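Local atomic coordinates of thymidylate synthase 1 (Bacillus subtilis, PDB entry 1BSP), a protein that probably catalyses the reductive methylation of dUMP to dTMP, with 5,10-methylenetetrahydrofolate as both methyl donor and reductant, providing a precursor for DNA synthesis. Residues I11-N16 against L40-K45; S181-L186 against H221-H226. One frame throughout, in Å; residues are numbered along the deposited sequence.

In the fold
Interactions 1 and 2 lie on one mixed sheet, their centres about 10 Å apart, and are joined through neighbouring strands 39-49 and 209-223. Leu40 N of interaction 1 probably hydrogen-bonds Val222 O of interaction 2 at 2.9 Å. Beside it, Ile14 CD1 packs on Val222 CG1 at 3.5 Å, which lays helix 3-17 over the end of strand 209-223, and Ser41 CB meets His221 CB at 3.4 Å. Interaction 2 holds residues predicted to bind dUMP and folate, with a phosphate ion at Ser181; the side chain of Ile14 is about 8 Å from that of Asp183. Both contacts touch the second subunit; at interaction 2 its Arg140 packs on Ser181, His221 and Tyr223, consistent with a nucleotide site shared across the dimer.

Interaction 1. Residues I11-N16 against L40-K45; sequences IKDIIN and LSVISK
With CG of Asp13 anti to the backbone N (chi1 -167°), the carboxylate leaves helix 3-17 toward strand 39-49, where Lys45 comes to meet it. The lysine chain bends at chi2 (-62°) and then runs extended, carrying its ammonium to the aspartate. Lys45 NZ stands 3.2 Å from Asp13 OD2 in a salt bridge whose hydrogen bond is weak. Lys45 CE is just as near, also 3.2 Å from Asp13 OD2, so the lysine presents the flank of its last C-N bond rather than its tip. OD2 does most of the pairing, and it also rests in the fork of Val42, with the valine CG2 3.3 Å from Asp13 OD2 and CG1 about as close.

One helical residue further on, the contact turns apolar. Ile14 CG1 meets Val42 CG2 at 3.8 Å, the two side chains crossing obliquely, while the other branch, Ile14 CG2, lies 3.4 Å from Leu40 O. Ile14 CG2 also approaches Leu40 CB at 4.1 Å. As alternate residues of the strand, Leu40 and Val42 both point toward the helix, whereas Ser41 between them points away and its hydroxyl oxygen is hydrogen-bonded to NZ of Lys169 of the second subunit. The axes of helix 11-16 and strand 40-42 come within 7.3 Å at 117° between their directions, so the helix crosses the strand steeply.

Replacing Asp13 with an alanine would probably leave the Lys45 ammonium without this charge partner and open a gap beside the Val42 methyls. The chemistry is therefore divided: branched apolar side chains fill the space between helix and strand, and a single, loosely directed ion pair closes one side. Because the hydrogen bond is weak, the attraction probably owes more to charge than to bond direction.

Interaction 2. Residues S181-L186 against H221-H226; sequences SNDMAL and HVYTRH. With PO4 (phosphate ion), chain D.
Part of the predicted dUMP and folate site lies where two neighbouring parallel strands end, with Asp183 opposite His221 in the bridge. Met184 N donates to His221 O at 3.0 Å, and His221 N makes a weaker bond to Asn182 O. The His221 ring leans over the neighbouring strand 172-183, its chi1 of 63° placing CG between the backbone N and the carbonyl carbon. One ring face is then covered by Asn182 O and by Asp183 CA, the latter a CH-pi contact 4.3 Å from the His221 ring centroid. His221 ND1 bonds to Asp219 O, which should help fix the turn of the imidazole.

Asp183 OD1 accepts from Ala185 N at 3.1 Å, forming an Asx turn at the end of the strand; the donor comes from above the carboxylate plane. The other oxygen, Asp183 OD2, lies 3.7 Å from Tyr223 CE1, with carboxylate and ring planes 63° apart. On the side that faces helix 3-17, where Ile14 touches both residues, Met184 CB meets Val222 CG1 at 3.7 Å, and further along Ala185 CB lies 3.9 Å from His226 ND1, whose ring is anchored through NE2 to Glu275 O.

Ser181 OG reaches O2 of the phosphate ion through a weak 3.2 Å hydrogen bond, and Arg180 together with Arg141 of the second subunit also bonds this anion. It probably occupies the place of the dUMP phosphate. Strand 172-183, helix 188-205 and strand 209-223 form a beta-alpha-beta crossover, and nucleotide-binding residues at the ends of its strands, completed by arginines from the partner subunit, are a hallmark of the thymidylate synthase dimer.

Interaction 1. Residues I11-N16 against L40-K45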
ATOM      1  N   ILE B  11      12.469 -12.272 -10.599  1.00 19.81           N
ATOM      2  CA  ILE B  11      13.549 -13.128 -10.126  1.00 18.25           C
ATOM      3  C   ILE B  11      14.880 -12.712 -10.741  1.00 19.84           C
ATOM      4  O   ILE B  11      15.879 -12.569 -10.031  1.00 22.33           O
ATOM      5  CB  ILE B  11      13.297 -14.620 -10.447  1.00 17.13           C
ATOM      6  CG1 ILE B  11      12.042 -15.122  -9.727  1.00 17.65           C
ATOM      7  CG2 ILE B  11      14.502 -15.453 -10.047  1.00 17.43           C
ATOM      8  CD1 ILE B  11      12.060 -14.913  -8.244  1.00 12.05           C
ATOM      9  N   LYS B  12      14.890 -12.504 -12.053  1.00 18.31           N
ATOM     10  CA  LYS B  12      16.104 -12.105 -12.743  1.00 18.20           C
ATOM     11  C   LYS B  12      16.536 -10.721 -12.263  1.00 22.07           C
ATOM     12  O   LYS B  12      17.728 -10.447 -12.086  1.00 23.01           O
ATOM     13  CB  LYS B  12      15.884 -12.100 -14.253  1.00 17.51           C
ATOM     14  CG  LYS B  12      17.168 -12.024 -15.038  1.00 27.08           C
ATOM     15  CD  LYS B  12      16.921 -11.742 -16.505  1.00 37.47           C
ATOM     16  CE  LYS B  12      18.248 -11.483 -17.208  1.00 45.95           C
ATOM     17  NZ  LYS B  12      18.091 -10.953 -18.596  1.00 53.67           N
ATOM     18  N   ASP B  13      15.558  -9.861 -12.008  1.00 22.72           N
ATOM     19  CA  ASP B  13      15.843  -8.515 -11.540  1.00 24.20           C
ATOM     20  C   ASP B  13      16.613  -8.597 -10.231  1.00 24.53           C
ATOM     21  O   ASP B  13      17.643  -7.940 -10.074  1.00 27.43           O
ATOM     22  CB  ASP B  13      14.546  -7.731 -11.335  1.00 27.21           C
ATOM     23  CG  ASP B  13      14.788  -6.251 -11.161  1.00 29.53           C
ATOM     24  OD1 ASP B  13      15.239  -5.623 -12.136  1.00 35.64           O
ATOM     25  OD2 ASP B  13      14.551  -5.721 -10.057  1.00 28.73           O
ATOM     26  N   ILE B  14      16.123  -9.432  -9.315  1.00 20.70           N
ATOM     27  CA  ILE B  14      16.744  -9.633  -8.012  1.00 18.36           C
ATOM     28  C   ILE B  14      18.188 -10.129  -8.140  1.00 23.72           C
ATOM     29  O   ILE B  14      19.115  -9.545  -7.564  1.00 20.76           O
ATOM     30  CB  ILE B  14      15.950 -10.657  -7.163  1.00 16.88           C
ATOM     31  CG1 ILE B  14      14.531 -10.151  -6.918  1.00 14.86           C
ATOM     32  CG2 ILE B  14      16.654 -10.902  -5.827  1.00 17.15           C
ATOM     33  CD1 ILE B  14      13.737 -11.000  -5.940  1.00 16.22           C
ATOM     34  N   ILE B  15      18.367 -11.194  -8.912  1.00 23.71           N
ATOM     35  CA  ILE B  15      19.680 -11.789  -9.125  1.00 28.12           C
ATOM     36  C   ILE B  15      20.726 -10.776  -9.612  1.00 31.53           C
ATOM     37  O   ILE B  15      21.847 -10.746  -9.104  1.00 32.88           O
ATOM     38  CB  ILE B  15      19.583 -12.966 -10.127  1.00 28.13           C
ATOM     39  CG1 ILE B  15      18.686 -14.068  -9.556  1.00 29.06           C
ATOM     40  CG2 ILE B  15      20.953 -13.533 -10.436  1.00 30.33           C
ATOM     41  CD1 ILE B  15      18.412 -15.196 -10.537  1.00 28.42           C
ATOM     42  N   ASN B  16      20.336  -9.920 -10.552  1.00 30.53           N
ATOM     43  CA  ASN B  16      21.241  -8.928 -11.127  1.00 32.35           C
ATOM     44  C   ASN B  16      21.379  -7.580 -10.428  1.00 32.15           C
ATOM     45  O   ASN B  16      22.444  -6.969 -10.481  1.00 34.01           O
ATOM     46  CB  ASN B  16      20.862  -8.653 -12.586  1.00 36.56           C
ATOM     47  CG  ASN B  16      21.285  -9.761 -13.525  1.00 41.61           C
ATOM     48  OD1 ASN B  16      20.646 -10.811 -13.597  1.00 46.11           O
ATOM     49  ND2 ASN B  16      22.354  -9.524 -14.271  1.00 45.26           N
ATOM     50  N   LEU B  40      18.260 -11.298  -0.640  1.00 13.76           N
ATOM     51  CA  LEU B  40      18.805 -10.452  -1.691  1.00 13.69           C
ATOM     52  C   LEU B  40      17.516  -9.777  -2.181  1.00 16.81           C
ATOM     53  O   LEU B  40      16.541 -10.470  -2.502  1.00 17.11           O
ATOM     54  CB  LEU B  40      19.393 -11.354  -2.763  1.00 12.68           C
ATOM     55  CG  LEU B  40      20.298 -10.771  -3.833  1.00 15.97           C
ATOM     56  CD1 LEU B  40      21.509 -10.152  -3.200  1.00 18.03           C
ATOM     57  CD2 LEU B  40      20.701 -11.885  -4.761  1.00 21.38           C
ATOM     58  N   SER B  41      17.454  -8.450  -2.189  1.00 16.00           N
ATOM     59  CA  SER B  41      16.200  -7.831  -2.588  1.00 16.33           C
ATOM     60  C   SER B  41      16.157  -6.609  -3.470  1.00 17.66           C
ATOM     61  O   SER B  41      17.153  -5.927  -3.684  1.00 19.95           O
ATOM     62  CB  SER B  41      15.357  -7.552  -1.347  1.00 18.01           C
ATOM     63  OG  SER B  41      15.942  -6.554  -0.538  1.00 18.64           O
ATOM     64  N   VAL B  42      14.955  -6.376  -3.990  1.00 18.07           N
ATOM     65  CA  VAL B  42      14.613  -5.249  -4.844  1.00 16.85           C
ATOM     66  C   VAL B  42      13.455  -4.574  -4.102  1.00 12.26           C
ATOM     67  O   VAL B  42      12.736  -5.227  -3.345  1.00 13.67           O
ATOM     68  CB  VAL B  42      14.138  -5.728  -6.228  1.00 21.69           C
ATOM     69  CG1 VAL B  42      13.661  -4.550  -7.048  1.00 30.30           C
ATOM     70  CG2 VAL B  42      15.263  -6.432  -6.952  1.00 20.25           C
ATOM     71  N   ILE B  43      13.305  -3.267  -4.273  1.00 12.63           N
ATOM     72  CA  ILE B  43      12.246  -2.528  -3.590  1.00 11.06           C
ATOM     73  C   ILE B  43      11.144  -2.073  -4.526  1.00  9.04           C
ATOM     74  O   ILE B  43      11.413  -1.521  -5.589  1.00  7.23           O
ATOM     75  CB  ILE B  43      12.814  -1.290  -2.849  1.00 12.99           C
ATOM     76  CG1 ILE B  43      13.570  -1.724  -1.595  1.00 17.37           C
ATOM     77  CG2 ILE B  43      11.701  -0.333  -2.436  1.00 10.67           C
ATOM     78  CD1 ILE B  43      14.295  -0.573  -0.915  1.00 21.50           C
ATOM     79  N   SER B  44       9.908  -2.308  -4.100  1.00 10.82           N
ATOM     80  CA  SER B  44       8.713  -1.913  -4.832  1.00 15.26           C
ATOM     81  C   SER B  44       8.525  -2.608  -6.173  1.00 14.95           C
ATOM     82  O   SER B  44       8.927  -2.083  -7.209  1.00 16.31           O
ATOM     83  CB  SER B  44       8.702  -0.396  -5.026  1.00 17.93           C
ATOM     84  OG  SER B  44       7.440   0.054  -5.490  1.00 18.57           O
ATOM     85  N   LYS B  45       7.883  -3.773  -6.152  1.00 11.14           N
ATOM     86  CA  LYS B  45       7.627  -4.520  -7.376  1.00 14.56           C
ATOM     87  C   LYS B  45       6.139  -4.753  -7.556  1.00 13.92           C
ATOM     88  O   LYS B  45       5.432  -5.076  -6.603  1.00 17.15           O
ATOM     89  CB  LYS B  45       8.371  -5.854  -7.372  1.00 14.65           C
ATOM     90  CG  LYS B  45       9.836  -5.741  -7.753  1.00 18.63           C
ATOM     91  CD  LYS B  45      10.002  -5.220  -9.159  1.00 10.57           C
ATOM     92  CE  LYS B  45      11.397  -5.499  -9.669  1.00 23.06           C
ATOM     93  NZ  LYS B  45      11.578  -5.206 -11.127  1.00 30.14           N
TER

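Interaction 2. Residues S181-L186 against H221-H226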
ATOM      1  N   SER B 181       6.379  -7.506   2.322  1.00 12.26           N
ATOM      2  CA  SER B 181       7.568  -8.231   1.919  1.00 14.33           C
ATOM      3  C   SER B 181       7.059  -9.556   1.395  1.00 11.38           C
ATOM      4  O   SER B 181       6.032 -10.053   1.854  1.00 12.15           O
ATOM      5  CB  SER B 181       8.529  -8.433   3.100  1.00 16.26           C
ATOM      6  OG  SER B 181       7.893  -9.054   4.201  1.00 16.79           O
ATOM      7  N   ASN B 182       7.723 -10.088   0.381  1.00  9.76           N
ATOM      8  CA  ASN B 182       7.299 -11.348  -0.171  1.00 10.84           C
ATOM      9  C   ASN B 182       8.478 -12.178  -0.672  1.00 11.00           C
ATOM     10  O   ASN B 182       9.318 -11.697  -1.426  1.00 12.58           O
ATOM     11  CB  ASN B 182       6.297 -11.096  -1.298  1.00 13.07           C
ATOM     12  CG  ASN B 182       5.188 -12.128  -1.342  1.00 16.20           C
ATOM     13  OD1 ASN B 182       4.866 -12.651  -2.407  1.00 18.38           O
ATOM     14  ND2 ASN B 182       4.589 -12.419  -0.188  1.00 13.05           N
ATOM     15  N   ASP B 183       8.591 -13.389  -0.140  1.00 12.76           N
ATOM     16  CA  ASP B 183       9.617 -14.353  -0.525  1.00 11.50           C
ATOM     17  C   ASP B 183       9.161 -14.822  -1.903  1.00  9.86           C
ATOM     18  O   ASP B 183       8.152 -15.516  -2.022  1.00 14.17           O
ATOM     19  CB  ASP B 183       9.601 -15.522   0.482  1.00 14.10           C
ATOM     20  CG  ASP B 183      10.520 -16.678   0.098  1.00 15.67           C
ATOM     21  OD1 ASP B 183      11.110 -16.682  -0.999  1.00 16.94           O
ATOM     22  OD2 ASP B 183      10.641 -17.616   0.918  1.00 26.22           O
ATOM     23  N   MET B 184       9.894 -14.441  -2.938  1.00  3.00           N
ATOM     24  CA  MET B 184       9.547 -14.809  -4.301  1.00  8.86           C
ATOM     25  C   MET B 184       9.533 -16.303  -4.637  1.00 16.49           C
ATOM     26  O   MET B 184       8.772 -16.737  -5.503  1.00 18.52           O
ATOM     27  CB  MET B 184      10.445 -14.072  -5.283  1.00  6.11           C
ATOM     28  CG  MET B 184      10.264 -12.586  -5.236  1.00 15.70           C
ATOM     29  SD  MET B 184       8.584 -12.144  -5.661  1.00 17.16           S
ATOM     30  CE  MET B 184       8.631 -12.458  -7.387  1.00 15.17           C
ATOM     31  N   ALA B 185      10.342 -17.099  -3.952  1.00 17.97           N
ATOM     32  CA  ALA B 185      10.389 -18.526  -4.249  1.00 19.29           C
ATOM     33  C   ALA B 185       9.290 -19.376  -3.624  1.00 19.15           C
ATOM     34  O   ALA B 185       8.747 -20.261  -4.279  1.00 20.14           O
ATOM     35  CB  ALA B 185      11.759 -19.099  -3.883  1.00 20.33           C
ATOM     36  N   LEU B 186       8.963 -19.102  -2.368  1.00 15.71           N
ATOM     37  CA  LEU B 186       7.973 -19.892  -1.664  1.00 15.09           C
ATOM     38  C   LEU B 186       6.633 -19.252  -1.388  1.00 16.10           C
ATOM     39  O   LEU B 186       5.603 -19.908  -1.482  1.00 23.93           O
ATOM     40  CB  LEU B 186       8.562 -20.400  -0.344  1.00 20.56           C
ATOM     41  CG  LEU B 186       9.664 -21.466  -0.437  1.00 22.30           C
ATOM     42  CD1 LEU B 186      10.154 -21.856   0.954  1.00 20.97           C
ATOM     43  CD2 LEU B 186       9.135 -22.688  -1.181  1.00 22.00           C
ATOM     44  N   HIS B 221      12.090 -10.094  -2.328  1.00 15.74           N
ATOM     45  CA  HIS B 221      13.381 -10.764  -2.169  1.00 16.61           C
ATOM     46  C   HIS B 221      13.425 -12.275  -2.366  1.00 19.96           C
ATOM     47  O   HIS B 221      12.394 -12.945  -2.424  1.00 22.01           O
ATOM     48  CB  HIS B 221      13.878 -10.503  -0.765  1.00 10.93           C
ATOM     49  CG  HIS B 221      12.989 -11.077   0.294  1.00  6.02           C
ATOM     50  ND1 HIS B 221      11.937 -10.376   0.836  1.00 11.35           N
ATOM     51  CD2 HIS B 221      13.009 -12.276   0.919  1.00  9.43           C
ATOM     52  CE1 HIS B 221      11.349 -11.116   1.759  1.00 10.22           C
ATOM     53  NE2 HIS B 221      11.981 -12.274   1.826  1.00 11.02           N
ATOM     54  N   VAL B 222      14.642 -12.807  -2.387  1.00 17.40           N
ATOM     55  CA  VAL B 222      14.869 -14.240  -2.496  1.00 16.46           C
ATOM     56  C   VAL B 222      16.001 -14.551  -1.529  1.00 15.94           C
ATOM     57  O   VAL B 222      16.867 -13.709  -1.303  1.00 22.49           O
ATOM     58  CB  VAL B 222      15.258 -14.672  -3.937  1.00 16.44           C
ATOM     59  CG1 VAL B 222      14.164 -14.281  -4.927  1.00 20.40           C
ATOM     60  CG2 VAL B 222      16.569 -14.063  -4.355  1.00 15.88           C
ATOM     61  N   TYR B 223      15.935 -15.697  -0.867  1.00 15.59           N
ATOM     62  CA  TYR B 223      16.998 -16.075   0.056  1.00 12.89           C
ATOM     63  C   TYR B 223      18.164 -16.588  -0.774  1.00 11.99           C
ATOM     64  O   TYR B 223      17.953 -17.292  -1.761  1.00 13.84           O
ATOM     65  CB  TYR B 223      16.524 -17.139   1.038  1.00 12.73           C
ATOM     66  CG  TYR B 223      15.565 -16.598   2.057  1.00  9.46           C
ATOM     67  CD1 TYR B 223      14.221 -16.403   1.740  1.00 15.09           C
ATOM     68  CD2 TYR B 223      16.005 -16.235   3.325  1.00 10.59           C
ATOM     69  CE1 TYR B 223      13.340 -15.852   2.663  1.00 16.35           C
ATOM     70  CE2 TYR B 223      15.135 -15.686   4.258  1.00 16.34           C
ATOM     71  CZ  TYR B 223      13.806 -15.495   3.924  1.00 21.15           C
ATOM     72  OH  TYR B 223      12.945 -14.947   4.853  1.00 24.56           O
ATOM     73  N   THR B 224      19.381 -16.232  -0.375  1.00 12.05           N
ATOM     74  CA  THR B 224      20.597 -16.616  -1.096  1.00 13.81           C
ATOM     75  C   THR B 224      20.696 -18.096  -1.484  1.00 15.63           C
ATOM     76  O   THR B 224      21.130 -18.426  -2.591  1.00 18.32           O
ATOM     77  CB  THR B 224      21.856 -16.203  -0.309  1.00 14.56           C
ATOM     78  OG1 THR B 224      21.866 -16.864   0.967  1.00 10.83           O
ATOM     79  CG2 THR B 224      21.878 -14.693  -0.120  1.00 12.25           C
ATOM     80  N   ARG B 225      20.297 -18.989  -0.586  1.00 16.69           N
ATOM     81  CA  ARG B 225      20.345 -20.419  -0.891  1.00 19.50           C
ATOM     82  C   ARG B 225      19.329 -20.875  -1.951  1.00 18.86           C
ATOM     83  O   ARG B 225      19.416 -21.996  -2.447  1.00 24.31           O
ATOM     84  CB  ARG B 225      20.177 -21.266   0.382  1.00 15.88           C
ATOM     85  CG  ARG B 225      21.393 -21.252   1.318  1.00 16.96           C
ATOM     86  CD  ARG B 225      21.258 -22.304   2.420  1.00 18.11           C
ATOM     87  NE  ARG B 225      22.307 -22.198   3.431  1.00 18.11           N
ATOM     88  CZ  ARG B 225      22.297 -22.827   4.606  1.00 17.42           C
ATOM     89  NH1 ARG B 225      21.295 -23.624   4.945  1.00  7.33           N
ATOM     90  NH2 ARG B 225      23.283 -22.633   5.466  1.00 24.22           N
ATOM     91  N   HIS B 226      18.386 -20.017  -2.320  1.00 12.21           N
ATOM     92  CA  HIS B 226      17.381 -20.406  -3.308  1.00 14.04           C
ATOM     93  C   HIS B 226      17.739 -20.052  -4.751  1.00 18.07           C
ATOM     94  O   HIS B 226      17.097 -20.538  -5.691  1.00 18.69           O
ATOM     95  CB  HIS B 226      16.021 -19.792  -2.967  1.00  6.53           C
ATOM     96  CG  HIS B 226      15.458 -20.250  -1.662  1.00  4.61           C
ATOM     97  ND1 HIS B 226      14.422 -19.597  -1.028  1.00  7.31           N
ATOM     98  CD2 HIS B 226      15.771 -21.307  -0.873  1.00  5.11           C
ATOM     99  CE1 HIS B 226      14.120 -20.233   0.092  1.00  8.73           C
ATOM    100  NE2 HIS B 226      14.922 -21.273   0.209  1.00  4.46           N
TER
HETATM  101  P   PO4 D 301       9.180 -11.133   8.136  1.00 47.51           P
HETATM  102  O1  PO4 D 301       9.126 -10.144   9.408  1.00 45.58           O
HETATM  103  O2  PO4 D 301       8.826 -10.337   6.937  1.00 49.53           O
HETATM  104  O3  PO4 D 301       8.198 -12.165   8.531  1.00 53.15           O
HETATM  105  O4  PO4 D 301      10.575 -11.611   8.109  1.00 51.20           O